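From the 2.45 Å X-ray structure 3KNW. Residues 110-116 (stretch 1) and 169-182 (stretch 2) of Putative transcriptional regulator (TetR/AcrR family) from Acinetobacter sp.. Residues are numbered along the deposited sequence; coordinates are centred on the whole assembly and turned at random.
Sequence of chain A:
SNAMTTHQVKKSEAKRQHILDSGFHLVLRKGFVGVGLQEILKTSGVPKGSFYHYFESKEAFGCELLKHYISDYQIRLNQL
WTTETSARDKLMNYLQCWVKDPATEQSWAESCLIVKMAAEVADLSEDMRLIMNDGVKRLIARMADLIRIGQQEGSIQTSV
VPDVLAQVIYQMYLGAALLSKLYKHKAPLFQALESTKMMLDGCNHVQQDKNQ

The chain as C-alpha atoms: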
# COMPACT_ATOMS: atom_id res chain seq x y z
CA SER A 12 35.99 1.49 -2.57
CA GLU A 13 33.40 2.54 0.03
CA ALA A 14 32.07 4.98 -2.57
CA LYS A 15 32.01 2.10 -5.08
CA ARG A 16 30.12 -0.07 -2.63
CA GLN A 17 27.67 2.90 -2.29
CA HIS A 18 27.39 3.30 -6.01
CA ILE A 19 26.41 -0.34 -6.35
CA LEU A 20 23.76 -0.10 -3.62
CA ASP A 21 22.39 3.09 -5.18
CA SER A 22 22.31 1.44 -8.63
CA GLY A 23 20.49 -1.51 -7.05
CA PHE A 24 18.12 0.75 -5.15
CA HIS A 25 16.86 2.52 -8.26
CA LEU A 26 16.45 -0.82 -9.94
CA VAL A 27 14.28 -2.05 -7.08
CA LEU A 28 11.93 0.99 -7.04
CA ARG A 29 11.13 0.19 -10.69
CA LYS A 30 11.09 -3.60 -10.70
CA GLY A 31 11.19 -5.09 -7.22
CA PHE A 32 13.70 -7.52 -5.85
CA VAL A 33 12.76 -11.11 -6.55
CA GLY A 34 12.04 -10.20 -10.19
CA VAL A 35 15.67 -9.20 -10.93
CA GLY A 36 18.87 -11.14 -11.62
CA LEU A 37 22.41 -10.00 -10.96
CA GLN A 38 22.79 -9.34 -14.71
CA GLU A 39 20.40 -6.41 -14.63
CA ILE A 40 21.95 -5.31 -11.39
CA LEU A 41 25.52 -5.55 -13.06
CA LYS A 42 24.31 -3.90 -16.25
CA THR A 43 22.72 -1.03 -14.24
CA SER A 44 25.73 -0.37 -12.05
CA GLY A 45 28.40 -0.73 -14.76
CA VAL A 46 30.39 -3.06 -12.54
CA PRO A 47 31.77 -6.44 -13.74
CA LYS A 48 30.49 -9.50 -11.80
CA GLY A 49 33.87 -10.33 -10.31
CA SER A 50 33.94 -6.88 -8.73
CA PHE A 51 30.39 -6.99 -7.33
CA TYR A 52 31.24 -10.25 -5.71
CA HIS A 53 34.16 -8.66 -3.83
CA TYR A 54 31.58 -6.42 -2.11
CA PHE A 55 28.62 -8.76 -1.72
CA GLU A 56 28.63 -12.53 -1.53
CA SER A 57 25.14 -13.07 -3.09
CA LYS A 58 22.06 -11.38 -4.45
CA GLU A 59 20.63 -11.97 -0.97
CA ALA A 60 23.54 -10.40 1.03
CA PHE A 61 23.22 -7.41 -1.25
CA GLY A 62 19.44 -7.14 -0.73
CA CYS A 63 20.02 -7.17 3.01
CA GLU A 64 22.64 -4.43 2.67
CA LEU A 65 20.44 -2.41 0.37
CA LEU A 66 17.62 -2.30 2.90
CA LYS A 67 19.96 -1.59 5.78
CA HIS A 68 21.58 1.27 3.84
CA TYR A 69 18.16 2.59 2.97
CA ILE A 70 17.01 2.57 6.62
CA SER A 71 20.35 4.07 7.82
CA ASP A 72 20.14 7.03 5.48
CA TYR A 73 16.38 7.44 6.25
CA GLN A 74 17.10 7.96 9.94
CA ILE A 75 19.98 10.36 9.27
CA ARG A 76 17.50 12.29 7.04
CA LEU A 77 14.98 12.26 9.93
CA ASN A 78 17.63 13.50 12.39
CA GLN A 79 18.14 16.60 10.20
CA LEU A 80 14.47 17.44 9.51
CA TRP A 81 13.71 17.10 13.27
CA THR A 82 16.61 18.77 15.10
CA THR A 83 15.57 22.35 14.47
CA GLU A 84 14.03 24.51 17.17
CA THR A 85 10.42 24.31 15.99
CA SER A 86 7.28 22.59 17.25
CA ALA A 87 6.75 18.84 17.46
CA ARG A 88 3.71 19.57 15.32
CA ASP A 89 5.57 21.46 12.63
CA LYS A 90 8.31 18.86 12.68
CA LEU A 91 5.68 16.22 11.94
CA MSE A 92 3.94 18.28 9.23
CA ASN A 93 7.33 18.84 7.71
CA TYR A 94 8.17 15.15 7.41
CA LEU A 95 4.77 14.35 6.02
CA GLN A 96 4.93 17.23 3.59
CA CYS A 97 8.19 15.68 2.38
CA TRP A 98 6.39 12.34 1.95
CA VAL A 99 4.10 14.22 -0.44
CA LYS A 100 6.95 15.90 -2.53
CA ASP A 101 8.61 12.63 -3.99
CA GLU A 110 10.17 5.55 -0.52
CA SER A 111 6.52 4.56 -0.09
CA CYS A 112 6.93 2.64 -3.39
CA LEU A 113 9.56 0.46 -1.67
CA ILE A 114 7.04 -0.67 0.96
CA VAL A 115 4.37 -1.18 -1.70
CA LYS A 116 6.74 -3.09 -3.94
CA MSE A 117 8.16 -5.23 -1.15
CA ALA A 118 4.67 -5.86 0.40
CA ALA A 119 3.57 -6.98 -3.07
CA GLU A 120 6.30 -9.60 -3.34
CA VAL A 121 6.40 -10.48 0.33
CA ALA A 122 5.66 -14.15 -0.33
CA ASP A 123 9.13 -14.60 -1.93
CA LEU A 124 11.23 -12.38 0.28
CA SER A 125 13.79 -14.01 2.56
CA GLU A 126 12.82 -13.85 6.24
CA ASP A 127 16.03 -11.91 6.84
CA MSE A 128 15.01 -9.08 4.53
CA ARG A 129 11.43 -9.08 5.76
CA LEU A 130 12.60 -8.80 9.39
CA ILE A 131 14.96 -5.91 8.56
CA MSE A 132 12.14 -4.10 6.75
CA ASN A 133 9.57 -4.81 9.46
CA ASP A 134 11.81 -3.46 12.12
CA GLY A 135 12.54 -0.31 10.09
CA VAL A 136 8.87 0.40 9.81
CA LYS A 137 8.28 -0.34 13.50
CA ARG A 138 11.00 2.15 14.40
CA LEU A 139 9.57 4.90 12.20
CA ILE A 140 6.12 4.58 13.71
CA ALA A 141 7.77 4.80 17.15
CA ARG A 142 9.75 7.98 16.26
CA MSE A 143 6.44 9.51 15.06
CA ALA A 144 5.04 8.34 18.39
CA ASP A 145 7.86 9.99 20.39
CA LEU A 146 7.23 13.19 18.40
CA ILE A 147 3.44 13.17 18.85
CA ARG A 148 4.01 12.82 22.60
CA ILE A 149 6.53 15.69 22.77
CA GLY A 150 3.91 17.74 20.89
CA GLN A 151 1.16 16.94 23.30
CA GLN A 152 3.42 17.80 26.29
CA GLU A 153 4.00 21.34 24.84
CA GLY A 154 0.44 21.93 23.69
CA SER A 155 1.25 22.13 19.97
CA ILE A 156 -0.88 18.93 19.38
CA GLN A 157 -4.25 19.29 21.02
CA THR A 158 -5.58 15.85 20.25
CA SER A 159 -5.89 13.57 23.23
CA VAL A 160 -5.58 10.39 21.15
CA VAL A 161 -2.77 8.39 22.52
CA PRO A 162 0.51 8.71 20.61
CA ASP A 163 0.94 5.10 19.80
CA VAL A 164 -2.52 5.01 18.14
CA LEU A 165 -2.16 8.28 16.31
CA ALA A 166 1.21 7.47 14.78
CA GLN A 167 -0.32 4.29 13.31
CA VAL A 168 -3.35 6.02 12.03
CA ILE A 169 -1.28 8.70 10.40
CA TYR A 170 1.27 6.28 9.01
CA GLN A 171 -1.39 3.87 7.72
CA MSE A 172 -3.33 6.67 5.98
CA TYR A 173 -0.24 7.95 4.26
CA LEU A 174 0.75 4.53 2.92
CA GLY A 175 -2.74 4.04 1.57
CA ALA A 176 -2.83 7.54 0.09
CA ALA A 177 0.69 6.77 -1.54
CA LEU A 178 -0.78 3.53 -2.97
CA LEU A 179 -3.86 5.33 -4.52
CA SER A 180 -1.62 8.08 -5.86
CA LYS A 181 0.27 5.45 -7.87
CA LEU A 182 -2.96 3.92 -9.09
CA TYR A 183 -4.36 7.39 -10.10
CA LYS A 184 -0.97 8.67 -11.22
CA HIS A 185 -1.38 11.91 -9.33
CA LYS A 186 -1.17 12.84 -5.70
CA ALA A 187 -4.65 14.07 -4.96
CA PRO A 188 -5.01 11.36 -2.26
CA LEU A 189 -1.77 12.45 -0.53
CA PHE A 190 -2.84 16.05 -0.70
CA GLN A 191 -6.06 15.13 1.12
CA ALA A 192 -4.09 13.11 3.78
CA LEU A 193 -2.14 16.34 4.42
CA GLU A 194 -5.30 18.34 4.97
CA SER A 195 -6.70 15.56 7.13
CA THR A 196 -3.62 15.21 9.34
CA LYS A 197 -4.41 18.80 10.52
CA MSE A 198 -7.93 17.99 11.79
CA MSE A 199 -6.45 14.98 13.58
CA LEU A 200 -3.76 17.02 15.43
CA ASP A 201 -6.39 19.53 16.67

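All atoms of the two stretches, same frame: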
# COMPACT_ATOMS: atom_id res chain seq x y z
N GLU A 110 10.13 5.78 -1.96
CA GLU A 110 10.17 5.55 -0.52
C GLU A 110 8.96 4.72 -0.08
O GLU A 110 9.09 3.59 0.43
CB GLU A 110 10.21 6.88 0.24
N SER A 111 7.77 5.28 -0.30
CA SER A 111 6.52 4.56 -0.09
C SER A 111 6.35 3.46 -1.13
O SER A 111 5.73 2.43 -0.84
CB SER A 111 5.36 5.50 -0.22
OG SER A 111 5.28 5.98 -1.55
N CYS A 112 6.88 3.68 -2.34
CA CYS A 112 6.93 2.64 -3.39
C CYS A 112 7.68 1.40 -2.88
O CYS A 112 7.23 0.28 -3.09
CB CYS A 112 7.57 3.18 -4.69
SG CYS A 112 7.20 2.21 -6.21
N LEU A 113 8.80 1.60 -2.19
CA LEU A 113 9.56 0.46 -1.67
C LEU A 113 8.71 -0.39 -0.77
O LEU A 113 8.79 -1.59 -0.86
CB LEU A 113 10.88 0.86 -0.97
CG LEU A 113 11.72 -0.33 -0.39
CD1 LEU A 113 12.59 -0.98 -1.47
CD2 LEU A 113 12.63 0.03 0.83
N ILE A 114 7.88 0.18 0.10
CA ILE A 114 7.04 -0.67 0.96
C ILE A 114 5.93 -1.32 0.16
O ILE A 114 5.51 -2.42 0.50
CB ILE A 114 6.43 0.06 2.18
CG1 ILE A 114 7.46 0.19 3.29
CG2 ILE A 114 5.31 -0.73 2.79
CD1 ILE A 114 6.99 1.11 4.39
N VAL A 115 5.45 -0.65 -0.88
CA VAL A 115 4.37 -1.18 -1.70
C VAL A 115 4.89 -2.32 -2.54
O VAL A 115 4.29 -3.41 -2.61
CB VAL A 115 3.83 -0.12 -2.66
CG1 VAL A 115 3.12 -0.78 -3.87
CG2 VAL A 115 2.91 0.86 -1.91
N LYS A 116 6.02 -2.05 -3.21
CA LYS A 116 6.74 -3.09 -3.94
C LYS A 116 7.00 -4.27 -3.03
O LYS A 116 6.46 -5.34 -3.23
CB LYS A 116 8.05 -2.56 -4.49
CG LYS A 116 7.90 -1.71 -5.78
CD LYS A 116 7.43 -2.55 -6.98
CE LYS A 116 7.48 -1.80 -8.29
NZ LYS A 116 7.58 -2.82 -9.42
N ILE A 169 -1.90 7.81 11.36
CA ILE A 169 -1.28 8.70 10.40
C ILE A 169 -0.43 7.90 9.40
O ILE A 169 -0.60 8.02 8.15
CB ILE A 169 -0.45 9.76 11.09
CG1 ILE A 169 -1.34 10.75 11.79
CG2 ILE A 169 0.42 10.50 10.11
CD1 ILE A 169 -0.56 11.68 12.68
N TYR A 170 0.42 7.01 9.92
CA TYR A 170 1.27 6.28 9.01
C TYR A 170 0.48 5.34 8.06
O TYR A 170 0.80 5.21 6.89
CB TYR A 170 2.37 5.55 9.75
CG TYR A 170 3.40 4.95 8.84
CD1 TYR A 170 4.46 5.69 8.37
CD2 TYR A 170 3.34 3.63 8.47
CE1 TYR A 170 5.44 5.12 7.54
CE2 TYR A 170 4.32 3.07 7.64
CZ TYR A 170 5.38 3.82 7.21
OH TYR A 170 6.32 3.26 6.39
N GLN A 171 -0.59 4.74 8.55
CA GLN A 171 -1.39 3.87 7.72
C GLN A 171 -2.07 4.65 6.63
O GLN A 171 -2.06 4.22 5.52
CB GLN A 171 -2.43 3.16 8.55
CG GLN A 171 -1.85 1.98 9.29
CD GLN A 171 -2.79 1.37 10.29
OE1 GLN A 171 -2.40 0.60 11.12
NE2 GLN A 171 -4.03 1.73 10.20
N MSE A 172 -2.65 5.80 6.95
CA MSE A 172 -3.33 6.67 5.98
C MSE A 172 -2.41 7.18 4.95
O MSE A 172 -2.78 7.21 3.78
CB MSE A 172 -4.03 7.83 6.67
CG MSE A 172 -4.64 8.90 5.72
SE MSE A 172 -5.45 10.26 6.86
CE MSE A 172 -3.92 11.25 7.33
N TYR A 173 -1.17 7.51 5.31
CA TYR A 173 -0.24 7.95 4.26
C TYR A 173 0.18 6.85 3.33
O TYR A 173 0.22 7.07 2.13
CB TYR A 173 0.97 8.68 4.82
CG TYR A 173 0.63 10.12 5.10
CD1 TYR A 173 -0.20 10.48 6.17
CD2 TYR A 173 1.10 11.14 4.30
CE1 TYR A 173 -0.50 11.79 6.47
CE2 TYR A 173 0.78 12.48 4.61
CZ TYR A 173 -0.03 12.78 5.66
OH TYR A 173 -0.35 14.11 5.92
N LEU A 174 0.45 5.65 3.82
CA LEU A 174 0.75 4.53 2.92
C LEU A 174 -0.40 4.24 1.96
O LEU A 174 -0.20 3.97 0.79
CB LEU A 174 1.00 3.29 3.70
CG LEU A 174 2.32 3.21 4.46
CD1 LEU A 174 2.26 2.00 5.37
CD2 LEU A 174 3.47 3.13 3.54
N GLY A 175 -1.63 4.34 2.44
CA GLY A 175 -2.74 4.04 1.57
C GLY A 175 -3.01 5.14 0.53
O GLY A 175 -3.38 4.81 -0.61
N ALA A 176 -2.91 6.40 0.97
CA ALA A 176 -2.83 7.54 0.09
C ALA A 176 -1.64 7.40 -0.96
O ALA A 176 -1.81 7.68 -2.13
CB ALA A 176 -2.68 8.86 0.92
N ALA A 177 -0.45 6.98 -0.54
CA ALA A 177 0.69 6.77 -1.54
C ALA A 177 0.32 5.69 -2.56
O ALA A 177 0.51 5.87 -3.73
CB ALA A 177 1.96 6.41 -0.87
N LEU A 178 -0.30 4.60 -2.09
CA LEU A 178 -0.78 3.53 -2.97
C LEU A 178 -1.83 4.04 -4.03
O LEU A 178 -1.69 3.74 -5.20
CB LEU A 178 -1.43 2.48 -2.09
CG LEU A 178 -1.53 1.04 -2.49
CD1 LEU A 178 -1.77 0.16 -1.25
CD2 LEU A 178 -2.67 0.95 -3.35
N LEU A 179 -2.85 4.79 -3.60
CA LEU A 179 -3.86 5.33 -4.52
C LEU A 179 -3.26 6.32 -5.48
O LEU A 179 -3.58 6.33 -6.67
CB LEU A 179 -5.02 6.02 -3.78
CG LEU A 179 -5.99 5.10 -3.04
CD1 LEU A 179 -7.22 5.88 -2.51
CD2 LEU A 179 -6.46 3.91 -3.92
N SER A 180 -2.38 7.15 -4.98
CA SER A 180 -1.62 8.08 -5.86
C SER A 180 -0.88 7.38 -7.02
O SER A 180 -0.88 7.85 -8.14
CB SER A 180 -0.67 8.97 -5.02
OG SER A 180 -1.46 9.74 -4.08
N LYS A 181 -0.30 6.23 -6.78
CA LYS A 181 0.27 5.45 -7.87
C LYS A 181 -0.79 4.93 -8.84
O LYS A 181 -0.63 4.95 -10.07
CB LYS A 181 1.05 4.24 -7.33
CG LYS A 181 2.22 4.63 -6.47
CD LYS A 181 3.05 5.80 -7.13
CE LYS A 181 4.58 5.65 -6.92
NZ LYS A 181 5.29 6.82 -7.52
N LEU A 182 -1.88 4.45 -8.28
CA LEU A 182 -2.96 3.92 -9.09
C LEU A 182 -3.54 5.03 -9.97
O LEU A 182 -3.76 4.80 -11.14
CB LEU A 182 -4.06 3.35 -8.22
CG LEU A 182 -5.12 2.63 -9.05
CD1 LEU A 182 -4.46 1.33 -9.65
CD2 LEU A 182 -6.40 2.31 -8.21

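The two stretches meet as helices that cross nearly at right angles, at 86° between their N-to-C directions, with their axes 9.9 Å apart at closest approach. The contact buries 340 Å², summed over both sides, and on stretch 2 it runs from Tyr170 to Lys181. No hydrogen bond joins the stretches, so the contact rests on side-chain packing.

Apolar packing is centred on Ile114 and Val115, both of which direct their CA-to-CB bonds toward the other helix. Ile114, with chi1 in the m well and chi2 in t, extends CD1 to 4.1 Å from CD2 of Leu174. The same methyl lies at the edge of the Tyr170 ring, near its plane, 4.2 Å from Tyr170 CZ. One turn separates Tyr170 from Leu174 along the helix, and a single methyl therefore touches both. Their CA-to-CB bonds point sideways, but the ends of both side chains come nearer to stretch 1. Val115 makes a looser contact, its CG2 lying 4.5 Å from CG of Leu178.

Polar atoms also take part, without polar partners across the contact. Ser111 OG, in the p rotamer, lies 3.4 Å from Ala177 CB; here the backbones come close, with 6.4 Å between Ser111 CA and Ala177 CA, and the small side chains fit between them. The Tyr170 hydroxyl is tighter still: its OH is 3.0 Å from Ile114 CD1, a short separation for an oxygen and a methyl carbon. At the exposed margin, Lys181 reaches Cys112 with the end of its aliphatic chain, CE lying 4.4 Å from Cys112 SG.

Within each helix, backbone hydrogen bonds link some of the contact residues to one another: Val115 N to Ser111 O at 3.1 Å and Leu178 N to Leu174 O at 2.9 Å.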